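Local coordinates for GH127 beta-L-arabinofuranoside (Geobacillus stearothermophilus, PDB 4QK0), which probably hydrolyses beta-L-arabinofuranosidic bonds to release L-arabinose, as a glycoside hydrolase of family 127, at residues 363-368 with 554-559; 382-387 with 628-633; 560-565 with 639-644. All coordinates share one frame; numbering follows the deposited sequence.

Contact 1 (363-368 with 554-559); sequences ALYNGT and RGPIVY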
# COMPACT_ATOMS: atom_id res chain seq x y z
N ALA A 363 -14.56 -12.65 -16.22
CA ALA A 363 -13.12 -12.70 -16.45
C ALA A 363 -12.73 -12.55 -17.91
O ALA A 363 -11.78 -11.81 -18.26
CB ALA A 363 -12.50 -13.94 -15.88
N LEU A 364 -13.51 -13.17 -18.76
CA LEU A 364 -13.24 -13.15 -20.17
C LEU A 364 -13.35 -11.80 -20.83
O LEU A 364 -12.55 -11.48 -21.75
CB LEU A 364 -14.16 -14.13 -20.92
CG LEU A 364 -13.77 -15.61 -20.90
CD1 LEU A 364 -14.90 -16.41 -21.59
CD2 LEU A 364 -12.46 -15.89 -21.62
N TYR A 365 -14.35 -11.02 -20.44
CA TYR A 365 -14.61 -9.75 -21.09
C TYR A 365 -14.01 -8.55 -20.31
O TYR A 365 -14.26 -7.37 -20.68
CB TYR A 365 -16.13 -9.53 -21.33
CG TYR A 365 -16.76 -10.44 -22.40
CD1 TYR A 365 -17.17 -11.71 -22.07
CD2 TYR A 365 -16.85 -10.06 -23.72
CE1 TYR A 365 -17.71 -12.56 -23.02
CE2 TYR A 365 -17.39 -10.89 -24.69
CZ TYR A 365 -17.82 -12.16 -24.33
OH TYR A 365 -18.36 -13.06 -25.23
N ASN A 366 -13.23 -8.84 -19.27
CA ASN A 366 -12.71 -7.76 -18.40
C ASN A 366 -11.30 -8.02 -18.01
O ASN A 366 -10.40 -7.68 -18.75
CB ASN A 366 -13.61 -7.56 -17.20
CG ASN A 366 -15.02 -7.14 -17.62
OD1 ASN A 366 -15.28 -5.97 -17.91
ND2 ASN A 366 -15.96 -8.10 -17.61
N GLY A 367 -11.06 -8.73 -16.94
CA GLY A 367 -9.70 -8.84 -16.41
C GLY A 367 -8.70 -9.76 -17.05
O GLY A 367 -7.58 -9.92 -16.51
N THR A 368 -9.09 -10.44 -18.12
CA THR A 368 -8.12 -11.26 -18.87
C THR A 368 -7.63 -10.37 -20.01
O THR A 368 -6.46 -10.10 -20.11
CB THR A 368 -8.71 -12.57 -19.47
OG1 THR A 368 -9.90 -12.25 -20.21
CG2 THR A 368 -9.03 -13.56 -18.39
N ARG A 554 -22.43 -2.58 -18.23
CA ARG A 554 -23.50 -2.82 -19.23
C ARG A 554 -23.34 -4.20 -19.87
O ARG A 554 -22.28 -4.50 -20.43
CB ARG A 554 -23.39 -1.75 -20.30
CG ARG A 554 -24.38 -1.89 -21.43
CD ARG A 554 -24.31 -0.71 -22.41
NE ARG A 554 -25.38 -0.90 -23.39
CZ ARG A 554 -25.30 -1.67 -24.48
NH1 ARG A 554 -24.20 -2.31 -24.80
NH2 ARG A 554 -26.34 -1.80 -25.25
N GLY A 555 -24.36 -5.04 -19.80
CA GLY A 555 -24.17 -6.43 -20.23
C GLY A 555 -23.10 -7.01 -19.34
O GLY A 555 -23.04 -6.68 -18.15
N PRO A 556 -22.19 -7.81 -19.90
CA PRO A 556 -21.06 -8.39 -19.14
C PRO A 556 -19.84 -7.46 -18.95
O PRO A 556 -18.86 -7.88 -18.35
CB PRO A 556 -20.63 -9.57 -20.04
CG PRO A 556 -20.84 -9.04 -21.41
CD PRO A 556 -22.10 -8.20 -21.32
N ILE A 557 -19.89 -6.24 -19.51
CA ILE A 557 -18.73 -5.40 -19.58
C ILE A 557 -18.73 -4.30 -18.51
O ILE A 557 -19.67 -3.53 -18.40
CB ILE A 557 -18.55 -4.79 -20.98
CG1 ILE A 557 -18.08 -5.93 -21.90
CG2 ILE A 557 -17.48 -3.70 -20.93
CD1 ILE A 557 -17.96 -5.51 -23.33
N VAL A 558 -17.67 -4.35 -17.72
CA VAL A 558 -17.40 -3.36 -16.73
C VAL A 558 -16.68 -2.19 -17.42
O VAL A 558 -15.71 -2.39 -18.18
CB VAL A 558 -16.54 -3.92 -15.59
CG1 VAL A 558 -16.26 -2.86 -14.57
CG2 VAL A 558 -17.25 -5.07 -14.89
N TYR A 559 -17.12 -1.00 -17.05
CA TYR A 559 -16.62 0.24 -17.62
C TYR A 559 -15.61 0.94 -16.69
O TYR A 559 -15.52 0.63 -15.53
CB TYR A 559 -17.85 1.13 -17.93
CG TYR A 559 -18.40 0.75 -19.27
CD1 TYR A 559 -19.09 -0.44 -19.45
CD2 TYR A 559 -18.14 1.54 -20.37
CE1 TYR A 559 -19.52 -0.85 -20.72
CE2 TYR A 559 -18.62 1.19 -21.61
CZ TYR A 559 -19.28 -0.02 -21.80
OH TYR A 559 -19.68 -0.38 -23.06
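Asn-366 meets the backbone of Pro-556 to Val-558 with both ends of its carboxamide. OD1 accepts the N-H of Val-558 at 2.9 Å (angle at the hydrogen 157°), while ND2 gives a nearly straight bond, 3.0 Å, to the carbonyl O of Pro-556, which lies in the plane of the amide. The second N-H of ND2 goes to Arg-362 O, one turn back in helix 354-365. With OD1 and ND2 both engaged, the amide is gripped at three points and its flip state is fixed by the pattern of donors and acceptors. CG stands anti to the carbonyl carbon (chi1 -61°), which directs the group across to the strand. Val-558 closes over the oxygen, its CB 3.3 Å from Asn-366 OD1. Alongside, Tyr-365 CB rests on Ile-557 CG1 at 4.1 Å, and Pro-556 CG sits over one face of the Tyr-365 ring, 4.4 Å from its CG; the hydroxyl is bonded to Trp-23 NE1. On the helix side, Thr-368 OG1 donates to Ala-363 O at 2.7 Å. Pro-556 occupies a type II' turn from Arg-554 to Ile-557, with Gly-555 at positive phi, joining strands 549-554 and 557-562. The arrangement is an interdomain contact, a side-chain amide bonded to hairpin backbone beside a small apolar patch: the end region of helix 354-365, in the catalytic domain of the six-hairpin clan, meets hairpin 549-562 of the C-terminal domain.

Contact 2 (382-387 with 628-633); sequences VNPLEV and IPYYAW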
# COMPACT_ATOMS: atom_id res chain seq x y z
N VAL A 382 0.01 -6.96 -14.12
CA VAL A 382 -0.92 -6.50 -13.07
C VAL A 382 -2.03 -5.70 -13.64
O VAL A 382 -1.80 -4.86 -14.51
CB VAL A 382 -0.13 -5.61 -12.11
CG1 VAL A 382 -1.01 -4.76 -11.26
CG2 VAL A 382 0.82 -6.47 -11.29
N ASN A 383 -3.27 -5.95 -13.19
CA ASN A 383 -4.42 -5.27 -13.74
C ASN A 383 -5.16 -4.46 -12.68
O ASN A 383 -6.11 -4.94 -12.03
CB ASN A 383 -5.43 -6.24 -14.35
CG ASN A 383 -4.84 -6.97 -15.52
OD1 ASN A 383 -4.19 -7.99 -15.32
ND2 ASN A 383 -4.95 -6.39 -16.71
N PRO A 384 -4.77 -3.20 -12.53
CA PRO A 384 -5.31 -2.40 -11.43
C PRO A 384 -6.69 -1.91 -11.76
O PRO A 384 -7.09 -1.91 -12.91
CB PRO A 384 -4.31 -1.26 -11.35
CG PRO A 384 -3.88 -1.07 -12.77
CD PRO A 384 -3.82 -2.44 -13.36
N LEU A 385 -7.44 -1.52 -10.73
CA LEU A 385 -8.74 -0.91 -10.92
C LEU A 385 -8.73 0.57 -10.70
O LEU A 385 -9.77 1.27 -10.86
CB LEU A 385 -9.78 -1.58 -10.02
CG LEU A 385 -10.26 -2.92 -10.56
CD1 LEU A 385 -9.23 -4.02 -10.35
CD2 LEU A 385 -11.56 -3.21 -9.83
N GLU A 386 -7.57 1.09 -10.36
CA GLU A 386 -7.40 2.54 -10.14
C GLU A 386 -5.96 2.91 -10.35
O GLU A 386 -5.06 2.31 -9.77
CB GLU A 386 -7.82 2.93 -8.74
CG GLU A 386 -7.53 4.39 -8.39
CD GLU A 386 -8.12 4.76 -7.05
OE1 GLU A 386 -9.33 4.77 -6.93
OE2 GLU A 386 -7.36 4.98 -6.07
N VAL A 387 -5.74 3.90 -11.20
CA VAL A 387 -4.39 4.35 -11.50
C VAL A 387 -4.28 5.87 -11.40
O VAL A 387 -5.06 6.59 -12.00
CB VAL A 387 -3.96 3.91 -12.90
CG1 VAL A 387 -2.60 4.43 -13.24
CG2 VAL A 387 -3.87 2.40 -12.95
N ILE A 628 -15.48 4.09 -20.93
CA ILE A 628 -15.20 3.06 -21.90
C ILE A 628 -15.00 1.69 -21.20
O ILE A 628 -14.88 1.63 -19.98
CB ILE A 628 -13.92 3.38 -22.71
CG1 ILE A 628 -12.72 3.60 -21.77
CG2 ILE A 628 -14.13 4.64 -23.55
CD1 ILE A 628 -11.51 2.82 -22.15
N PRO A 629 -14.97 0.58 -21.99
CA PRO A 629 -14.80 -0.71 -21.39
C PRO A 629 -13.47 -0.85 -20.71
O PRO A 629 -12.45 -0.45 -21.28
CB PRO A 629 -14.87 -1.67 -22.62
CG PRO A 629 -15.78 -1.00 -23.55
CD PRO A 629 -15.41 0.46 -23.40
N TYR A 630 -13.48 -1.48 -19.55
CA TYR A 630 -12.27 -1.67 -18.77
C TYR A 630 -11.18 -2.31 -19.57
O TYR A 630 -10.04 -1.83 -19.54
CB TYR A 630 -12.54 -2.49 -17.50
CG TYR A 630 -11.29 -2.82 -16.75
CD1 TYR A 630 -10.72 -1.92 -15.88
CD2 TYR A 630 -10.69 -4.06 -16.87
CE1 TYR A 630 -9.54 -2.24 -15.20
CE2 TYR A 630 -9.55 -4.38 -16.16
CZ TYR A 630 -8.97 -3.46 -15.35
OH TYR A 630 -7.84 -3.81 -14.68
N TYR A 631 -11.51 -3.37 -20.32
CA TYR A 631 -10.47 -4.11 -21.06
C TYR A 631 -9.73 -3.22 -22.02
O TYR A 631 -8.54 -3.49 -22.33
CB TYR A 631 -11.04 -5.35 -21.85
CG TYR A 631 -11.84 -5.01 -23.06
CD1 TYR A 631 -11.20 -4.58 -24.24
CD2 TYR A 631 -13.21 -5.02 -23.03
CE1 TYR A 631 -11.95 -4.20 -25.37
CE2 TYR A 631 -13.96 -4.65 -24.14
CZ TYR A 631 -13.29 -4.24 -25.34
OH TYR A 631 -14.04 -3.88 -26.46
N ALA A 632 -10.42 -2.18 -22.51
CA ALA A 632 -9.82 -1.28 -23.53
C ALA A 632 -9.05 -0.08 -23.00
O ALA A 632 -8.62 0.77 -23.79
CB ALA A 632 -10.89 -0.78 -24.46
N TRP A 633 -8.86 0.02 -21.69
CA TRP A 633 -8.14 1.15 -21.12
C TRP A 633 -6.67 1.06 -21.51
O TRP A 633 -6.19 0.00 -21.93
CB TRP A 633 -8.37 1.23 -19.57
CG TRP A 633 -7.35 0.53 -18.72
CD1 TRP A 633 -7.31 -0.78 -18.41
CD2 TRP A 633 -6.23 1.14 -18.06
NE1 TRP A 633 -6.20 -1.05 -17.67
CE2 TRP A 633 -5.53 0.12 -17.41
CE3 TRP A 633 -5.73 2.46 -18.00
CZ2 TRP A 633 -4.37 0.35 -16.68
CZ3 TRP A 633 -4.58 2.70 -17.29
CH2 TRP A 633 -3.92 1.65 -16.61
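Trp-633 brings the benzene end of its indole against Pro-384 and Val-387, crossing both side chains at about a right angle. Its CH2 lies 3.7 Å from Val-387 CG2, and its CZ2 reaches Pro-384 CG at 4.2 Å; both approaches are oblique. Beside it Tyr-630 extends toward the same backbone, CG anti to its own N (chi1 174°), and OH donates to Pro-384 O at 2.7 Å. That oxygen lies at the edge of the phenol ring, near its plane, yet the hydroxyl stands 42° above the carbonyl plane. Asn-383 CB is 3.4 Å from Tyr-630 OH, so the methylene borders the hydroxyl. Val-387 belongs to 386-387, a short strand of the catalytic region that joins the sheet of the C-terminal domain by pairing antiparallel with strand 641-647. Tyr-630 opens the short 3-10 segment 630-632 that follows strand 620-629, and Trp-633 comes directly after it. There Trp-633 N bonds to Tyr-630 O at 3.1 Å, and Trp-633 CD1 sits over one face of the Tyr-630 ring, offset toward its rim. Outside the pair, Met-641 packs on both rings, while Arg-404 makes a cation-pi contact with the indole and also bonds to Trp-633 O.

Contact 3 (560-565 with 639-644); sequences CLEEVD and GEMVVW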
# COMPACT_ATOMS: atom_id res chain seq x y z
N CYS A 560 -14.86 1.89 -17.25
CA CYS A 560 -13.90 2.71 -16.49
C CYS A 560 -13.85 4.10 -17.07
O CYS A 560 -14.36 4.33 -18.20
CB CYS A 560 -12.55 2.11 -16.51
SG CYS A 560 -11.66 2.22 -18.05
N LEU A 561 -13.33 5.04 -16.27
CA LEU A 561 -13.10 6.42 -16.77
C LEU A 561 -11.62 6.62 -16.92
O LEU A 561 -10.84 6.18 -16.06
CB LEU A 561 -13.61 7.47 -15.83
CG LEU A 561 -15.01 7.39 -15.29
CD1 LEU A 561 -15.40 8.68 -14.56
CD2 LEU A 561 -15.97 7.18 -16.40
N GLU A 562 -11.23 7.18 -18.06
CA GLU A 562 -9.82 7.53 -18.34
C GLU A 562 -9.58 9.06 -18.45
O GLU A 562 -10.46 9.83 -18.88
CB GLU A 562 -9.36 6.88 -19.63
CG GLU A 562 -9.17 5.35 -19.59
CD GLU A 562 -8.26 4.87 -20.73
OE1 GLU A 562 -8.76 4.83 -21.84
OE2 GLU A 562 -7.07 4.60 -20.52
N GLU A 563 -8.40 9.47 -18.07
CA GLU A 563 -7.99 10.87 -18.11
C GLU A 563 -8.14 11.43 -19.53
O GLU A 563 -8.61 12.55 -19.72
CB GLU A 563 -6.55 10.98 -17.66
CG GLU A 563 -5.97 12.38 -17.68
CD GLU A 563 -4.58 12.48 -17.02
OE1 GLU A 563 -4.09 11.58 -16.29
OE2 GLU A 563 -3.94 13.51 -17.26
N VAL A 564 -7.74 10.64 -20.52
CA VAL A 564 -7.77 11.10 -21.91
C VAL A 564 -9.16 11.63 -22.27
O VAL A 564 -9.26 12.57 -23.03
CB VAL A 564 -7.30 10.01 -22.89
CG1 VAL A 564 -8.27 8.82 -22.88
CG2 VAL A 564 -7.16 10.55 -24.31
N ASP A 565 -10.23 11.07 -21.71
CA ASP A 565 -11.59 11.51 -22.00
C ASP A 565 -12.14 12.50 -20.99
O ASP A 565 -13.09 13.17 -21.29
CB ASP A 565 -12.59 10.31 -22.00
CG ASP A 565 -12.31 9.27 -23.10
OD1 ASP A 565 -12.07 9.68 -24.24
OD2 ASP A 565 -12.34 8.05 -22.84
N GLY A 639 -2.23 7.69 -18.48
CA GLY A 639 -3.15 8.59 -17.81
C GLY A 639 -3.87 7.91 -16.66
O GLY A 639 -3.75 6.69 -16.46
N GLU A 640 -4.56 8.72 -15.87
CA GLU A 640 -5.38 8.20 -14.80
C GLU A 640 -6.48 7.28 -15.36
O GLU A 640 -6.97 7.49 -16.49
CB GLU A 640 -6.00 9.35 -14.00
CG GLU A 640 -4.98 10.14 -13.21
CD GLU A 640 -5.61 11.11 -12.20
OE1 GLU A 640 -6.65 10.79 -11.56
OE2 GLU A 640 -5.09 12.23 -12.10
N MSE A 641 -6.91 6.34 -14.51
CA MSE A 641 -8.08 5.46 -14.78
C MSE A 641 -8.71 5.05 -13.49
O MSE A 641 -8.01 4.82 -12.53
CB MSE A 641 -7.59 4.24 -15.57
CG MSE A 641 -8.73 3.30 -15.96
SE MSE A 641 -9.05 1.99 -14.49
CE MSE A 641 -7.49 0.94 -14.64
N VAL A 642 -10.04 5.03 -13.43
CA VAL A 642 -10.75 4.44 -12.32
C VAL A 642 -11.93 3.67 -12.79
O VAL A 642 -12.55 4.04 -13.75
CB VAL A 642 -11.29 5.45 -11.27
CG1 VAL A 642 -10.15 6.11 -10.54
CG2 VAL A 642 -12.13 6.53 -11.90
N VAL A 643 -12.25 2.61 -12.03
CA VAL A 643 -13.47 1.84 -12.20
C VAL A 643 -14.49 2.28 -11.16
O VAL A 643 -15.63 2.60 -11.50
CB VAL A 643 -13.22 0.32 -12.02
CG1 VAL A 643 -14.53 -0.49 -11.94
CG2 VAL A 643 -12.39 -0.20 -13.17
N TRP A 644 -14.07 2.29 -9.90
CA TRP A 644 -14.98 2.64 -8.87
C TRP A 644 -14.97 4.15 -8.71
O TRP A 644 -14.00 4.73 -8.23
CB TRP A 644 -14.62 1.91 -7.58
CG TRP A 644 -14.91 0.49 -7.67
CD1 TRP A 644 -14.05 -0.52 -8.00
CD2 TRP A 644 -16.17 -0.12 -7.41
NE1 TRP A 644 -14.70 -1.70 -8.01
CE2 TRP A 644 -16.01 -1.49 -7.62
CE3 TRP A 644 -17.42 0.36 -7.01
CZ2 TRP A 644 -17.05 -2.40 -7.46
CZ3 TRP A 644 -18.43 -0.53 -6.82
CH2 TRP A 644 -18.25 -1.91 -7.08
O HOH W 1 -5.88 6.07 -18.86
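Cys-560 CB packs against two side chains of the facing strand, 4.0 Å from the selenium of Met-641, a selenomethionine, and 4.1 Å from CG2 of Val-643. Met-641 is bent at chi2 (-87°) and chi3 (-71°), which leads its methyl end away from strand 557-562 while CG stays 3.8 Å from Cys-560 SG. Next along the strands, Leu-561 and Val-642 form a hydrogen-bonded antiparallel pair, joined by N-H to O bonds in both directions. Their side chains lie on the face opposite to that of Glu-562 and Met-641, Leu-561 CB 4.3 Å from Val-642 CG2. Glu-562 and Met-641, the adjacent non-hydrogen-bonded pair, bring their CA atoms to 4.5 Å. Strands 557-562 and 641-647 are neighbours in the sheet of the C-terminal domain, and Glu-562 is the N-cap of helix 563-566. Beyond it Glu-563 N donates to Glu-640 O, and the extended Glu-563 side chain runs alongside Gly-639, CG anti to its own N (chi1 179°); a beta carbon on Gly-639 would stand tightly against Glu-563 CB. Glu-563 OE1 takes Glu-640 N at 2.9 Å on the anti lone pair, almost straight. An alanine in place of Glu-563 would probably leave Glu-640 N without its acceptor and open a gap beside Gly-639. Glu-640 OE2, a like charge, lies 4.4 Å from Glu-563 OE1, but its carboxylate is held by the N-H groups of Asn-569 and Leu-570 and by Arg-544 of the second subunit.

The three contacts follow one beta sheet outward from the catalytic domain. Contact 1 lies about 10 Å, centre to centre, from contact 2, which lies about 8 Å from contact 3; contacts 1 and 3 are about 16 Å apart. Strand 557-562 links contacts 1 and 3, with strands 620-629 and 641-647 as its neighbours; Val-558 O to Tyr-630 N and Ile-628 O to Cys-560 N are probable hydrogen bonds to contact 2. Along the chain, contact 1 closes before contact 3 opens, while contact 2 alternates with both. Contacts 1 and 2 thus tie successive pieces of the catalytic domain to the C-terminal domain, and contact 3 knits that domain internally.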